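Local coordinates for protein methyl-coenzyme M reductase subunit gamma (Methanosarcina barkeri, PDB 1E6Y) that forms part of the nickel-F430 enzyme that releases methane from methyl-coenzyme M, with coenzyme B as reductant, in the last step of methanogenesis, at residues Lys19-Lys24 with Pro98-Tyr103; Ser102-Ile107 with Glu131-Val136. All blocks are in the same frame, centred on the assembly; numbering follows the deposited sequence.

How the contacts relate
Both contacts are buried close to the centre of the gamma subunit, and both use helix 98-108, overlapping at Ser102 and Tyr103, though only Tyr103 touches, and only in contact 1. Contact 1 sets the C-terminal end of helix 12-22 against the first turns of helix 98-108, where Met21 itself packs on the beta subunit; contact 2 joins its later turns to helix 127-139. Sulfur meets aromatic rings in each: a long methionine reaching two rings in the first, a short cysteine beside one ring in the second. The contacts also touch, His20 O lying against Phe104 CB, and Asn108 ND2 hydrogen-bonds to Met21 O of contact 1 and Phe104 O of contact 2.

Contact 1. Residues Lys19-Lys24 with Pro98-Tyr103; sequences KHMSGK and PYFRSY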
loop_
_atom_site.group_PDB
_atom_site.type_symbol
_atom_site.label_atom_id
_atom_site.label_comp_id
_atom_site.label_asym_id
_atom_site.label_seq_id
_atom_site.Cartn_x
_atom_site.Cartn_y
_atom_site.Cartn_z
ATOM N N LYS C 19 -10.998 47.985 -13.283
ATOM C CA LYS C 19 -11.510 48.090 -14.649
ATOM C C LYS C 19 -11.673 46.715 -15.297
ATOM O O LYS C 19 -12.700 46.426 -15.910
ATOM C CB LYS C 19 -10.582 48.953 -15.505
ATOM C CG LYS C 19 -10.745 50.442 -15.279
ATOM C CD LYS C 19 -9.813 51.234 -16.173
ATOM C CE LYS C 19 -9.931 52.722 -15.901
ATOM N NZ LYS C 19 -9.016 53.508 -16.769
ATOM N N HIS C 20 -10.672 45.858 -15.117
ATOM C CA HIS C 20 -10.701 44.506 -15.667
ATOM C C HIS C 20 -11.782 43.650 -15.014
ATOM O O HIS C 20 -12.561 42.995 -15.704
ATOM C CB HIS C 20 -9.331 43.839 -15.498
ATOM C CG HIS C 20 -8.270 44.412 -16.385
ATOM N ND1 HIS C 20 -7.178 43.684 -16.809
ATOM C CD2 HIS C 20 -8.142 45.638 -16.948
ATOM C CE1 HIS C 20 -6.426 44.437 -17.594
ATOM N NE2 HIS C 20 -6.990 45.626 -17.695
ATOM N N MET C 21 -11.867 43.710 -13.688
ATOM C CA MET C 21 -12.857 42.935 -12.944
ATOM C C MET C 21 -14.283 43.353 -13.281
ATOM O O MET C 21 -15.155 42.503 -13.469
ATOM C CB MET C 21 -12.627 43.082 -11.441
ATOM C CG MET C 21 -11.324 42.475 -10.952
ATOM S SD MET C 21 -11.108 42.672 -9.181
ATOM C CE MET C 21 -11.962 41.211 -8.563
ATOM N N SER C 22 -14.515 44.660 -13.373
ATOM C CA SER C 22 -15.848 45.185 -13.652
ATOM C C SER C 22 -16.190 45.176 -15.142
ATOM O O SER C 22 -17.321 45.477 -15.525
ATOM C CB SER C 22 -15.986 46.607 -13.100
ATOM O OG SER C 22 -15.143 47.508 -13.793
ATOM N N GLY C 23 -15.201 44.871 -15.978
ATOM C CA GLY C 23 -15.432 44.797 -17.412
ATOM C C GLY C 23 -15.538 46.152 -18.091
ATOM O O GLY C 23 -15.977 46.246 -19.237
ATOM N N LYS C 24 -15.132 47.203 -17.388
ATOM C CA LYS C 24 -15.115 48.546 -17.955
ATOM C C LYS C 24 -13.794 48.781 -18.681
ATOM O O LYS C 24 -12.849 49.340 -18.125
ATOM C CB LYS C 24 -15.335 49.579 -16.849
ATOM C CG LYS C 24 -16.729 49.496 -16.241
ATOM C CD LYS C 24 -16.900 50.420 -15.050
ATOM C CE LYS C 24 -18.293 50.260 -14.454
ATOM N NZ LYS C 24 -18.574 51.252 -13.375
ATOM N N PRO C 98 -2.804 37.185 -15.236
ATOM C CA PRO C 98 -3.631 35.980 -15.353
ATOM C C PRO C 98 -4.882 35.950 -14.467
ATOM O O PRO C 98 -5.983 35.709 -14.965
ATOM C CB PRO C 98 -2.652 34.859 -15.020
ATOM C CG PRO C 98 -1.356 35.375 -15.541
ATOM C CD PRO C 98 -1.371 36.845 -15.184
ATOM N N TYR C 99 -4.728 36.233 -13.174
ATOM C CA TYR C 99 -5.868 36.180 -12.261
ATOM C C TYR C 99 -6.928 37.201 -12.633
ATOM O O TYR C 99 -8.123 36.926 -12.540
ATOM C CB TYR C 99 -5.427 36.412 -10.815
ATOM C CG TYR C 99 -4.911 35.170 -10.135
ATOM C CD1 TYR C 99 -3.575 35.072 -9.762
ATOM C CD2 TYR C 99 -5.729 34.052 -9.963
ATOM C CE1 TYR C 99 -3.052 33.889 -9.252
ATOM C CE2 TYR C 99 -5.217 32.855 -9.452
ATOM C CZ TYR C 99 -3.872 32.783 -9.107
ATOM O OH TYR C 99 -3.320 31.600 -8.672
ATOM N N PHE C 100 -6.493 38.344 -13.152
ATOM C CA PHE C 100 -7.431 39.410 -13.458
ATOM C C PHE C 100 -8.116 39.263 -14.805
ATOM O O PHE C 100 -9.244 39.730 -14.969
ATOM C CB PHE C 100 -6.759 40.774 -13.312
ATOM C CG PHE C 100 -6.521 41.153 -11.884
ATOM C CD1 PHE C 100 -5.365 40.736 -11.231
ATOM C CD2 PHE C 100 -7.534 41.754 -11.141
ATOM C CE1 PHE C 100 -5.225 40.897 -9.853
ATOM C CE2 PHE C 100 -7.405 41.924 -9.760
ATOM C CZ PHE C 100 -6.249 41.492 -9.115
ATOM N N ARG C 101 -7.517 38.489 -15.712
ATOM C CA ARG C 101 -8.289 37.985 -16.838
ATOM C C ARG C 101 -9.378 37.010 -16.369
ATOM O O ARG C 101 -10.487 37.026 -16.879
ATOM C CB ARG C 101 -7.406 37.264 -17.851
ATOM C CG ARG C 101 -6.498 38.186 -18.673
ATOM C CD ARG C 101 -6.039 37.381 -19.880
ATOM N NE ARG C 101 -5.081 38.055 -20.746
ATOM C CZ ARG C 101 -5.406 38.787 -21.806
ATOM N NH1 ARG C 101 -6.667 38.950 -22.162
ATOM N NH2 ARG C 101 -4.391 39.314 -22.496
ATOM N N SER C 102 -9.043 36.147 -15.417
ATOM C CA SER C 102 -10.005 35.176 -14.913
ATOM C C SER C 102 -11.159 35.833 -14.157
ATOM O O SER C 102 -12.313 35.421 -14.307
ATOM C CB SER C 102 -9.301 34.154 -14.023
ATOM O OG SER C 102 -8.524 33.273 -14.813
ATOM N N TYR C 103 -10.855 36.886 -13.397
ATOM C CA TYR C 103 -11.886 37.667 -12.708
ATOM C C TYR C 103 -12.787 38.358 -13.719
ATOM O O TYR C 103 -14.005 38.364 -13.572
ATOM C CB TYR C 103 -11.257 38.729 -11.798
ATOM C CG TYR C 103 -10.364 38.182 -10.709
ATOM C CD1 TYR C 103 -10.517 36.877 -10.233
ATOM C CD2 TYR C 103 -9.319 38.948 -10.202
ATOM C CE1 TYR C 103 -9.637 36.348 -9.287
ATOM C CE2 TYR C 103 -8.435 38.431 -9.262
ATOM C CZ TYR C 103 -8.596 37.130 -8.811
ATOM O OH TYR C 103 -7.684 36.617 -7.917
#
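Met21, near the C-terminal end of helix 12-22, reaches Phe100 and Tyr103 on helix 98-108 in a double Met-aromatic contact, and this is where the packing is tight. Its sulfur arrives at the rim of the phenylalanine, near the ring plane: SD lies 3.8 Å from Phe100 CE2, and its line to the centroid is 79° off the normal. Met21 SD also approaches the Tyr103 ring obliquely, 5.3 Å from its centroid. One bond back along the chain, Met21 CG rests 3.8 Å from Tyr103 CB, the two side chains running side by side. A bend at the last torsion (chi3 87°) then folds the methyl group back, packing Met21 CE 3.8 Å from Tyr103 CD2. Ile334 of the beta subunit also packs on Met21, and Tyr103 OH is hydrogen-bonded to Asp333 of the beta subunit, so the cluster adjoins the subunit interface. Phe100 has a further edge-to-face partner in Tyr7. With an alanine here instead of Met21, the rim of Phe100 would probably lose its sulfur neighbour and a gap would open beside Tyr103 CB and CD2. Packing loosens away from the methionine, where the nearest approach of His20 is its CB, 4.1 Å from Phe100 O. Lys19 and Lys24, by contrast, are exposed to solvent and make no contact with residues 98-103. Between them the chain leaves the helix in a Schellman motif at Gly23, whose phi is positive, with a weak bond of 3.0 Å from Lys24 N back to Lys19 O.

Contact 2. Residues Ser102-Ile107 with Glu131-Val136; sequences SYFAAI and EQCAKV
Residues 102-107 of helix 98-108 and 131-136 of helix 127-139 pass with their segment axes 11.5 Å apart and run in broadly opposing directions, at 135°, with the CA atoms of Ala105 and Cys133 the nearest across the contact. That spacing is bridged mainly by Phe104, whose CG stands anti to the backbone N (chi1 163°) and carries the ring out to the facing helix. The outer end of the ring does the touching: Phe104 CZ meets the methyl Val136 CG1 at 3.6 Å, coming in obliquely to the ring. Nearer Ala105, Cys133 SG lies 4.2 Å from Phe104 CE2, in an oblique sulfur-aromatic contact with its line to the ring centroid 63° off the normal. The same sulfur lies 4.5 Å from Ala105 CB, a looser approach. Phe109, just past the end of helix 98-108, packs on Phe104, Cys133 and Val136, while Leu25 also touches Phe104. The contact is apolar throughout, lies away from the F430 pocket, and represents helix-helix packing in the interior of the gamma subunit, with Val136 at its more open margin, one aromatic side chain spanning two well-separated helices and a Cys sulfur-aromatic contact alongside.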
loop_
_atom_site.group_PDB
_atom_site.type_symbol
_atom_site.label_atom_id
_atom_site.label_comp_id
_atom_site.label_asym_id
_atom_site.label_seq_id
_atom_site.Cartn_x
_atom_site.Cartn_y
_atom_site.Cartn_z
ATOM N N SER C 102 -9.043 36.147 -15.417
ATOM C CA SER C 102 -10.005 35.176 -14.913
ATOM C C SER C 102 -11.159 35.833 -14.157
ATOM O O SER C 102 -12.313 35.421 -14.307
ATOM C CB SER C 102 -9.301 34.154 -14.023
ATOM O OG SER C 102 -8.524 33.273 -14.813
ATOM N N TYR C 103 -10.855 36.886 -13.397
ATOM C CA TYR C 103 -11.886 37.667 -12.708
ATOM C C TYR C 103 -12.787 38.358 -13.719
ATOM O O TYR C 103 -14.005 38.364 -13.572
ATOM C CB TYR C 103 -11.257 38.729 -11.798
ATOM C CG TYR C 103 -10.364 38.182 -10.709
ATOM C CD1 TYR C 103 -10.517 36.877 -10.233
ATOM C CD2 TYR C 103 -9.319 38.948 -10.202
ATOM C CE1 TYR C 103 -9.637 36.348 -9.287
ATOM C CE2 TYR C 103 -8.435 38.431 -9.262
ATOM C CZ TYR C 103 -8.596 37.130 -8.811
ATOM O OH TYR C 103 -7.684 36.617 -7.917
ATOM N N PHE C 104 -12.170 38.948 -14.739
ATOM C CA PHE C 104 -12.899 39.542 -15.853
ATOM C C PHE C 104 -13.926 38.563 -16.437
ATOM O O PHE C 104 -15.095 38.910 -16.607
ATOM C CB PHE C 104 -11.904 39.989 -16.935
ATOM C CG PHE C 104 -12.531 40.241 -18.278
ATOM C CD1 PHE C 104 -13.337 41.357 -18.489
ATOM C CD2 PHE C 104 -12.328 39.350 -19.328
ATOM C CE1 PHE C 104 -13.935 41.581 -19.728
ATOM C CE2 PHE C 104 -12.921 39.566 -20.570
ATOM C CZ PHE C 104 -13.726 40.683 -20.769
ATOM N N ALA C 105 -13.491 37.332 -16.693
ATOM C CA ALA C 105 -14.352 36.319 -17.296
ATOM C C ALA C 105 -15.452 35.863 -16.340
ATOM O O ALA C 105 -16.627 35.844 -16.707
ATOM C CB ALA C 105 -13.520 35.122 -17.750
ATOM N N ALA C 106 -15.078 35.591 -15.092
ATOM C CA ALA C 106 -16.017 35.085 -14.088
ATOM C C ALA C 106 -17.120 36.088 -13.748
ATOM O O ALA C 106 -18.270 35.708 -13.523
ATOM C CB ALA C 106 -15.264 34.695 -12.823
ATOM N N ILE C 107 -16.761 37.369 -13.707
ATOM C CA ILE C 107 -17.686 38.419 -13.293
ATOM C C ILE C 107 -18.609 38.870 -14.430
ATOM O O ILE C 107 -19.783 39.162 -14.199
ATOM C CB ILE C 107 -16.908 39.640 -12.728
ATOM C CG1 ILE C 107 -16.257 39.259 -11.396
ATOM C CG2 ILE C 107 -17.838 40.839 -12.534
ATOM C CD1 ILE C 107 -15.223 40.252 -10.903
ATOM N N GLU C 131 -16.357 32.653 -27.915
ATOM C CA GLU C 131 -16.006 33.637 -28.941
ATOM C C GLU C 131 -16.432 35.056 -28.567
ATOM O O GLU C 131 -15.743 36.024 -28.903
ATOM C CB GLU C 131 -16.616 33.253 -30.292
ATOM C CG GLU C 131 -15.929 32.074 -30.961
ATOM C CD GLU C 131 -16.135 32.039 -32.468
ATOM O OE1 GLU C 131 -17.184 32.520 -32.946
ATOM O OE2 GLU C 131 -15.249 31.519 -33.178
ATOM N N GLN C 132 -17.541 35.175 -27.841
ATOM C CA GLN C 132 -17.988 36.473 -27.337
ATOM C C GLN C 132 -16.972 37.045 -26.356
ATOM O O GLN C 132 -16.632 38.228 -26.413
ATOM C CB GLN C 132 -19.336 36.338 -26.631
ATOM C CG GLN C 132 -20.536 36.302 -27.553
ATOM C CD GLN C 132 -21.830 36.606 -26.818
ATOM O OE1 GLN C 132 -21.877 36.598 -25.584
ATOM N NE2 GLN C 132 -22.881 36.911 -27.573
ATOM N N CYS C 133 -16.527 36.203 -25.428
ATOM C CA CYS C 133 -15.529 36.591 -24.439
ATOM C C CYS C 133 -14.189 36.883 -25.111
ATOM O O CYS C 133 -13.534 37.888 -24.807
ATOM C CB CYS C 133 -15.359 35.476 -23.404
ATOM S SG CYS C 133 -14.135 35.840 -22.141
ATOM N N ALA C 134 -13.818 36.018 -26.053
ATOM C CA ALA C 134 -12.586 36.163 -26.822
ATOM C C ALA C 134 -12.520 37.504 -27.550
ATOM O O ALA C 134 -11.488 38.173 -27.532
ATOM C CB ALA C 134 -12.465 35.022 -27.821
ATOM N N LYS C 135 -13.641 37.916 -28.140
ATOM C CA LYS C 135 -13.696 39.155 -28.912
ATOM C C LYS C 135 -13.385 40.375 -28.053
ATOM O O LYS C 135 -12.626 41.251 -28.466
ATOM C CB LYS C 135 -15.071 39.317 -29.563
ATOM C CG LYS C 135 -15.157 40.462 -30.560
ATOM C CD LYS C 135 -16.325 40.263 -31.504
ATOM C CE LYS C 135 -15.909 40.501 -32.948
ATOM N NZ LYS C 135 -15.864 41.951 -33.277
ATOM N N VAL C 136 -13.930 40.405 -26.839
ATOM C CA VAL C 136 -13.676 41.506 -25.919
ATOM C C VAL C 136 -12.213 41.520 -25.481
ATOM O O VAL C 136 -11.580 42.575 -25.451
ATOM C CB VAL C 136 -14.586 41.426 -24.666
ATOM C CG1 VAL C 136 -14.302 42.597 -23.732
ATOM C CG2 VAL C 136 -16.054 41.433 -25.084
#